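Local coordinates for tyrosine recombinase XerH (Helicobacter pylori, PDB 5JK0), which cuts and rejoins DNA at difH sites as a site-specific tyrosine recombinase, using a covalent phosphotyrosine intermediate, and takes part in chromosome segregation, at the interface of chains A and B and the interface of chains A and C. Residues are numbered along the deposited sequence; one frame, centred on the assembly and turned at random. Chains: chain A/B/C, Tyrosine recombinase XerH.

Contact 1: the interface of chains A and B. Residues chain A 327, 339-340, 343, 346; chain B 327-328, 337, 339-340.
The side-chain carbonyl oxygen OD1 of A:Asn340 is gripped from two directions, by a backbone amide of the partner and by a water. B:Leu339 N reaches OD1 at 2.8 Å in a bond that is nearly straight at the hydrogen, 176°, though the donor is tilted 25° from the amide's carbonyl plane. Water 2 makes the second bond to OD1 and links it to the guanidinium of A:Arg343, whose NH2 it meets at 2.6 Å in the plane of the group. The same water also bonds the backbone carbonyl of B:Ala337, and water 3 forms a parallel bridge from A:Arg343 NH2 to that oxygen, the two atoms being 3.9 Å apart, too far for a direct bond.

Beside this polar edge, B:Leu339 pushes its CD1 into chain A. The methyl meets A:Arg343 CB at 3.6 Å and touches CD2 of A:Leu327, tip to tip. A:Arg343 has CG anti to the backbone N (chi1 179°), and its extended chain crosses the leucine obliquely before the guanidinium reaches the waters. B:Ile328 CD1 adds a further methyl, facing A:Leu327 CD2 at 3.8 Å and A:Thr346 OG1. On the other flank, CD1 of A:Leu339 meets B:Leu327 CD2 at 3.6 Å, the two side chains crossing nearly perpendicularly.

Both chains contribute helices 327-334 and 339-342 of the catalytic domain; on chain A the patch continues through the 3-10 helix 343-345, which contains the nucleophile A:Tyr345.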
# COMPACT_ATOMS: atom_id res chain seq x y z
N LEU A 327 -11.40 -4.06 -23.37
CA LEU A 327 -11.92 -3.69 -22.06
C LEU A 327 -10.94 -2.84 -21.27
O LEU A 327 -11.33 -1.91 -20.57
CB LEU A 327 -12.29 -4.95 -21.27
CG LEU A 327 -13.18 -4.71 -20.04
CD1 LEU A 327 -14.51 -4.12 -20.45
CD2 LEU A 327 -13.38 -6.01 -19.28
N LEU A 339 -12.11 -2.93 -13.60
CA LEU A 339 -12.70 -3.41 -14.85
C LEU A 339 -14.16 -3.82 -14.68
O LEU A 339 -14.90 -3.92 -15.66
CB LEU A 339 -11.89 -4.58 -15.40
CG LEU A 339 -10.53 -4.25 -16.02
CD1 LEU A 339 -9.72 -5.52 -16.22
CD2 LEU A 339 -10.72 -3.52 -17.34
N ASN A 340 -14.56 -4.07 -13.44
CA ASN A 340 -15.95 -4.43 -13.15
C ASN A 340 -16.90 -3.29 -13.49
O ASN A 340 -18.08 -3.52 -13.77
CB ASN A 340 -16.10 -4.82 -11.68
CG ASN A 340 -15.53 -6.19 -11.38
OD1 ASN A 340 -15.69 -7.12 -12.17
ND2 ASN A 340 -14.85 -6.32 -10.25
N ARG A 343 -17.28 -3.30 -17.38
CA ARG A 343 -18.09 -4.42 -17.85
C ARG A 343 -19.51 -4.01 -18.23
O ARG A 343 -20.13 -4.61 -19.11
CB ARG A 343 -18.15 -5.51 -16.78
CG ARG A 343 -18.99 -6.71 -17.16
CD ARG A 343 -19.14 -7.68 -16.00
NE ARG A 343 -20.10 -8.73 -16.31
CZ ARG A 343 -20.44 -9.70 -15.46
NH1 ARG A 343 -21.33 -10.62 -15.82
NH2 ARG A 343 -19.89 -9.75 -14.25
N THR A 346 -20.69 -3.71 -21.86
CA THR A 346 -20.51 -4.87 -22.72
C THR A 346 -21.67 -5.85 -22.62
O THR A 346 -22.39 -5.88 -21.62
CB THR A 346 -19.21 -5.64 -22.39
OG1 THR A 346 -19.37 -6.36 -21.17
CG2 THR A 346 -18.03 -4.68 -22.26
N LEU B 327 -10.87 -10.35 -22.75
CA LEU B 327 -11.00 -10.44 -21.30
C LEU B 327 -12.40 -10.86 -20.86
O LEU B 327 -12.56 -11.58 -19.87
CB LEU B 327 -10.62 -9.10 -20.65
CG LEU B 327 -9.93 -9.20 -19.30
CD1 LEU B 327 -8.88 -10.30 -19.32
CD2 LEU B 327 -9.29 -7.87 -18.95
N ILE B 328 -13.41 -10.41 -21.60
CA ILE B 328 -14.79 -10.82 -21.32
C ILE B 328 -14.95 -12.31 -21.58
O ILE B 328 -15.62 -13.02 -20.82
CB ILE B 328 -15.80 -10.02 -22.17
CG1 ILE B 328 -15.79 -8.54 -21.76
CG2 ILE B 328 -17.20 -10.59 -22.03
CD1 ILE B 328 -16.24 -8.30 -20.34
N ALA B 337 -16.60 -14.17 -11.20
CA ALA B 337 -17.61 -13.19 -10.82
C ALA B 337 -17.05 -11.78 -10.91
O ALA B 337 -17.78 -10.82 -11.15
CB ALA B 337 -18.12 -13.47 -9.41
N LEU B 339 -13.90 -9.25 -12.60
CA LEU B 339 -12.92 -9.11 -13.66
C LEU B 339 -11.52 -8.83 -13.11
O LEU B 339 -10.54 -8.88 -13.85
CB LEU B 339 -13.33 -8.00 -14.63
CG LEU B 339 -14.43 -8.40 -15.62
CD1 LEU B 339 -15.02 -7.17 -16.28
CD2 LEU B 339 -13.88 -9.36 -16.66
N ASN B 340 -11.44 -8.53 -11.82
CA ASN B 340 -10.15 -8.37 -11.16
C ASN B 340 -9.39 -9.69 -11.14
O ASN B 340 -8.16 -9.71 -11.10
CB ASN B 340 -10.32 -7.85 -9.73
CG ASN B 340 -10.88 -6.44 -9.69
OD1 ASN B 340 -10.72 -5.67 -10.64
ND2 ASN B 340 -11.53 -6.09 -8.59
O HOH W 1 -9.54 -3.96 -12.72
O HOH W 2 -18.16 -8.29 -12.95
O HOH W 3 -20.60 -10.71 -11.26

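Contact 2: the interface of chains A and C. Residues chain A 181, 209-210, 253, 316, 319; chain C 356, 359-360.
C:Trp360 enters chain A as a flat wedge between A:Leu319 and A:Phe210, with 134 Å² of its surface buried. On one face lies CD2 of A:Leu319, 3.9 Å from the centroid of the six-membered ring in a CH-pi contact. Against the opposite face stands A:Phe210, turned so that its CD1 edge points at the indole, with the planes at 89°. CD1 comes to 3.4 Å from C:Trp360 CE2, a carbon shared by the two indole rings. A:Phe210 has CG anti to its carbonyl carbon (chi1 -70°), which directs that edge toward the tryptophan, while A:His253 backs the phenylalanine from one face, its CG 3.8 Å above the ring plane.

The far rim of the indole is also lined. CZ2 approaches the backbone carbonyl oxygen of A:Val209 at 3.3 Å and lies in the plane of the A:Phe316 ring, at its edge. A:Leu181 CD1 reaches CH2 there, whereas A:Val209 CG1 comes over CH2 from the same side as A:Phe210. C:Ile359 supports the tryptophan from its own chain, with CG1 over the same indole face as A:Leu319, and its CD1 touches A:Phe316 CE1 at 3.9 Å.

With no polar pair joining the chains here, shape and aromatic packing carry the contact. The tryptophan follows helix 353-357, so the pocket receives the C-terminal segment of a neighbouring subunit, a familiar means of linking tyrosine recombinase protomers; it probably helps couple their catalytic domains.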
# COMPACT_ATOMS: atom_id res chain seq x y z
N LEU A 181 -25.08 9.73 -32.25
CA LEU A 181 -23.95 10.58 -31.89
C LEU A 181 -23.58 11.51 -33.04
O LEU A 181 -23.21 12.66 -32.82
CB LEU A 181 -22.74 9.73 -31.49
CG LEU A 181 -22.72 9.19 -30.06
CD1 LEU A 181 -21.58 8.20 -29.87
CD2 LEU A 181 -22.60 10.34 -29.07
N VAL A 209 -17.98 15.00 -25.53
CA VAL A 209 -18.40 13.96 -26.46
C VAL A 209 -17.23 13.09 -26.92
O VAL A 209 -17.31 11.87 -26.90
CB VAL A 209 -19.09 14.57 -27.70
CG1 VAL A 209 -19.33 13.49 -28.76
CG2 VAL A 209 -20.40 15.23 -27.31
N PHE A 210 -16.13 13.73 -27.31
CA PHE A 210 -15.00 13.01 -27.90
C PHE A 210 -14.11 12.31 -26.87
O PHE A 210 -13.36 11.40 -27.23
CB PHE A 210 -14.15 13.96 -28.75
CG PHE A 210 -14.82 14.41 -30.02
CD1 PHE A 210 -15.26 13.48 -30.95
CD2 PHE A 210 -15.00 15.75 -30.29
CE1 PHE A 210 -15.87 13.88 -32.12
CE2 PHE A 210 -15.62 16.17 -31.45
CZ PHE A 210 -16.05 15.23 -32.37
N HIS A 253 -10.81 17.96 -34.47
CA HIS A 253 -12.16 17.96 -33.90
C HIS A 253 -12.47 19.28 -33.20
O HIS A 253 -13.62 19.72 -33.17
CB HIS A 253 -12.33 16.80 -32.91
CG HIS A 253 -12.41 15.46 -33.56
ND1 HIS A 253 -13.37 15.15 -34.50
CD2 HIS A 253 -11.66 14.34 -33.40
CE1 HIS A 253 -13.20 13.90 -34.90
NE2 HIS A 253 -12.17 13.39 -34.24
N PHE A 316 -19.80 7.49 -24.99
CA PHE A 316 -18.42 7.35 -25.44
C PHE A 316 -17.85 5.98 -25.10
O PHE A 316 -17.18 5.35 -25.92
CB PHE A 316 -17.54 8.45 -24.83
CG PHE A 316 -16.07 8.26 -25.09
CD1 PHE A 316 -15.52 8.56 -26.33
CD2 PHE A 316 -15.23 7.77 -24.10
CE1 PHE A 316 -14.17 8.38 -26.57
CE2 PHE A 316 -13.88 7.59 -24.33
CZ PHE A 316 -13.35 7.90 -25.57
N LEU A 319 -19.44 3.25 -27.35
CA LEU A 319 -18.88 3.29 -28.69
C LEU A 319 -17.44 2.78 -28.72
O LEU A 319 -17.02 2.13 -29.67
CB LEU A 319 -18.93 4.72 -29.25
CG LEU A 319 -18.38 4.91 -30.67
CD1 LEU A 319 -19.19 4.11 -31.67
CD2 LEU A 319 -18.36 6.39 -31.04
N ALA C 356 -8.05 4.84 -28.91
CA ALA C 356 -9.37 5.27 -28.46
C ALA C 356 -9.80 6.57 -29.14
O ALA C 356 -10.99 6.85 -29.27
CB ALA C 356 -9.38 5.43 -26.95
N ILE C 359 -11.52 6.28 -33.02
CA ILE C 359 -12.79 5.59 -33.23
C ILE C 359 -13.79 6.43 -34.01
O ILE C 359 -14.71 5.89 -34.63
CB ILE C 359 -13.43 5.16 -31.90
CG1 ILE C 359 -13.70 6.38 -31.02
CG2 ILE C 359 -12.54 4.16 -31.18
CD1 ILE C 359 -14.35 6.05 -29.69
N TRP C 360 -13.61 7.75 -33.99
CA TRP C 360 -14.54 8.66 -34.65
C TRP C 360 -14.31 8.71 -36.15
O TRP C 360 -15.11 9.27 -36.90
CB TRP C 360 -14.42 10.06 -34.05
CG TRP C 360 -14.66 10.10 -32.57
CD1 TRP C 360 -13.72 10.14 -31.58
CD2 TRP C 360 -15.94 10.08 -31.91
NE1 TRP C 360 -14.33 10.15 -30.35
CE2 TRP C 360 -15.69 10.12 -30.52
CE3 TRP C 360 -17.26 10.04 -32.36
CZ2 TRP C 360 -16.72 10.11 -29.58
CZ3 TRP C 360 -18.28 10.03 -31.42
CH2 TRP C 360 -18.00 10.07 -30.05

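Contact 3: the interface of chains A and C. Residues chain A 43, 47, 51; chain C 89-90, 93-94.
Helix 39-50 of chain A, with A:Gln51 just beyond its end, meets the C-terminal end of helix 74-93 and the following C:Thr94 in chain C. Both surfaces belong to the N-terminal, SAM-like core-binding region of this tyrosine recombinase.

C:Ile93 is the central apolar group. Its CG1 lies between the backbone N and the carbonyl carbon (chi1 60°), and CD1, at the end of the extended chain, comes to the amide nitrogen ND2 of A:Asn47 at 3.4 Å, the two side chains crossing at about a right angle. This is packing of a methyl against a polar group. The same ND2 also lies over one face of the A:Phe43 ring in its own chain, 3.4 Å above the plane and toward the rim, while the isoleucine methyl reaches it from beside that axis.

C:Lys89 lays the aliphatic part of its side chain over the face of A:Phe43 opposite A:Asn47, toward the CE2/CZ rim. Its CE lies 3.8 Å from CE2 of the ring, and the extended chain runs obliquely past CE2 and CZ. C:Ala90 CB approaches CE1, at the other side of the ring tip, at 4.1 Å.

Polar linkage is supplied by water 4. It stands 2.8 Å from OD1 of A:Asn47 and 3.0 Å from the backbone carbonyl oxygen of C:Thr94, so the two ends of one amide serve different purposes: ND2 packs while OD1 is hydrated. A:Gln51 extends toward C:Ile93 O, its NE2 remaining at 3.9 Å.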
# COMPACT_ATOMS: atom_id res chain seq x y z
N PHE A 43 -16.26 25.58 9.14
CA PHE A 43 -15.94 25.71 10.55
C PHE A 43 -17.17 26.14 11.35
O PHE A 43 -17.43 25.61 12.43
CB PHE A 43 -14.80 26.71 10.75
CG PHE A 43 -14.58 27.11 12.18
CD1 PHE A 43 -14.00 26.24 13.08
CD2 PHE A 43 -14.95 28.37 12.62
CE1 PHE A 43 -13.79 26.60 14.40
CE2 PHE A 43 -14.75 28.75 13.94
CZ PHE A 43 -14.17 27.86 14.83
N ASN A 47 -19.69 23.98 14.58
CA ASN A 47 -20.15 24.55 15.84
C ASN A 47 -21.67 24.67 15.89
O ASN A 47 -22.29 24.39 16.92
CB ASN A 47 -19.51 25.93 16.06
CG ASN A 47 -18.00 25.87 16.01
OD1 ASN A 47 -17.39 24.88 16.40
ND2 ASN A 47 -17.38 26.95 15.53
N GLN A 51 -24.63 23.12 18.42
CA GLN A 51 -25.49 24.05 19.15
C GLN A 51 -26.95 23.90 18.73
O GLN A 51 -27.82 24.62 19.22
CB GLN A 51 -25.03 25.49 18.92
CG GLN A 51 -23.62 25.78 19.41
CD GLN A 51 -23.00 26.98 18.72
OE1 GLN A 51 -23.55 27.51 17.75
NE2 GLN A 51 -21.85 27.43 19.22
N LYS C 89 -10.27 30.59 18.87
CA LYS C 89 -11.70 30.79 18.68
C LYS C 89 -12.49 29.50 18.87
O LYS C 89 -13.68 29.54 19.19
CB LYS C 89 -11.97 31.38 17.29
CG LYS C 89 -11.48 30.51 16.13
CD LYS C 89 -11.78 31.16 14.80
CE LYS C 89 -11.30 30.30 13.64
NZ LYS C 89 -11.62 30.92 12.32
N ALA C 90 -11.84 28.36 18.68
CA ALA C 90 -12.52 27.07 18.77
C ALA C 90 -12.63 26.57 20.20
O ALA C 90 -13.56 25.84 20.54
CB ALA C 90 -11.81 26.04 17.91
N ILE C 93 -16.07 27.70 21.72
CA ILE C 93 -17.37 27.38 21.13
C ILE C 93 -17.47 25.99 20.51
O ILE C 93 -18.43 25.71 19.78
CB ILE C 93 -17.75 28.41 20.05
CG1 ILE C 93 -16.71 28.42 18.93
CG2 ILE C 93 -17.92 29.80 20.65
CD1 ILE C 93 -17.01 29.41 17.83
N THR C 94 -16.50 25.12 20.78
CA THR C 94 -16.56 23.75 20.27
C THR C 94 -17.69 22.98 20.95
O THR C 94 -18.48 22.29 20.30
CB THR C 94 -15.23 23.01 20.46
OG1 THR C 94 -14.21 23.65 19.69
CG2 THR C 94 -15.36 21.56 20.00
O HOH W 4 -18.17 22.33 17.32

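Division of labour within a recombinase assembly is illustrated by these three patches. Contact 1 and contact 2 lie about 21 Å apart between C-alpha centres, both on the catalytic domain of chain A but facing different partners, B and C. Their centres are about 16 and 13 Å from the catalytic arginine A:Arg214, near enough for subunit packing plausibly to influence catalysis. Contact 3 is remote, about 48 Å from contact 1 and 51 Å from contact 2, again between C-alpha centres, and joins core-binding regions. Contacts 2 and 3 therefore tie chain A to the same neighbour at two widely separated levels, without sharing a residue.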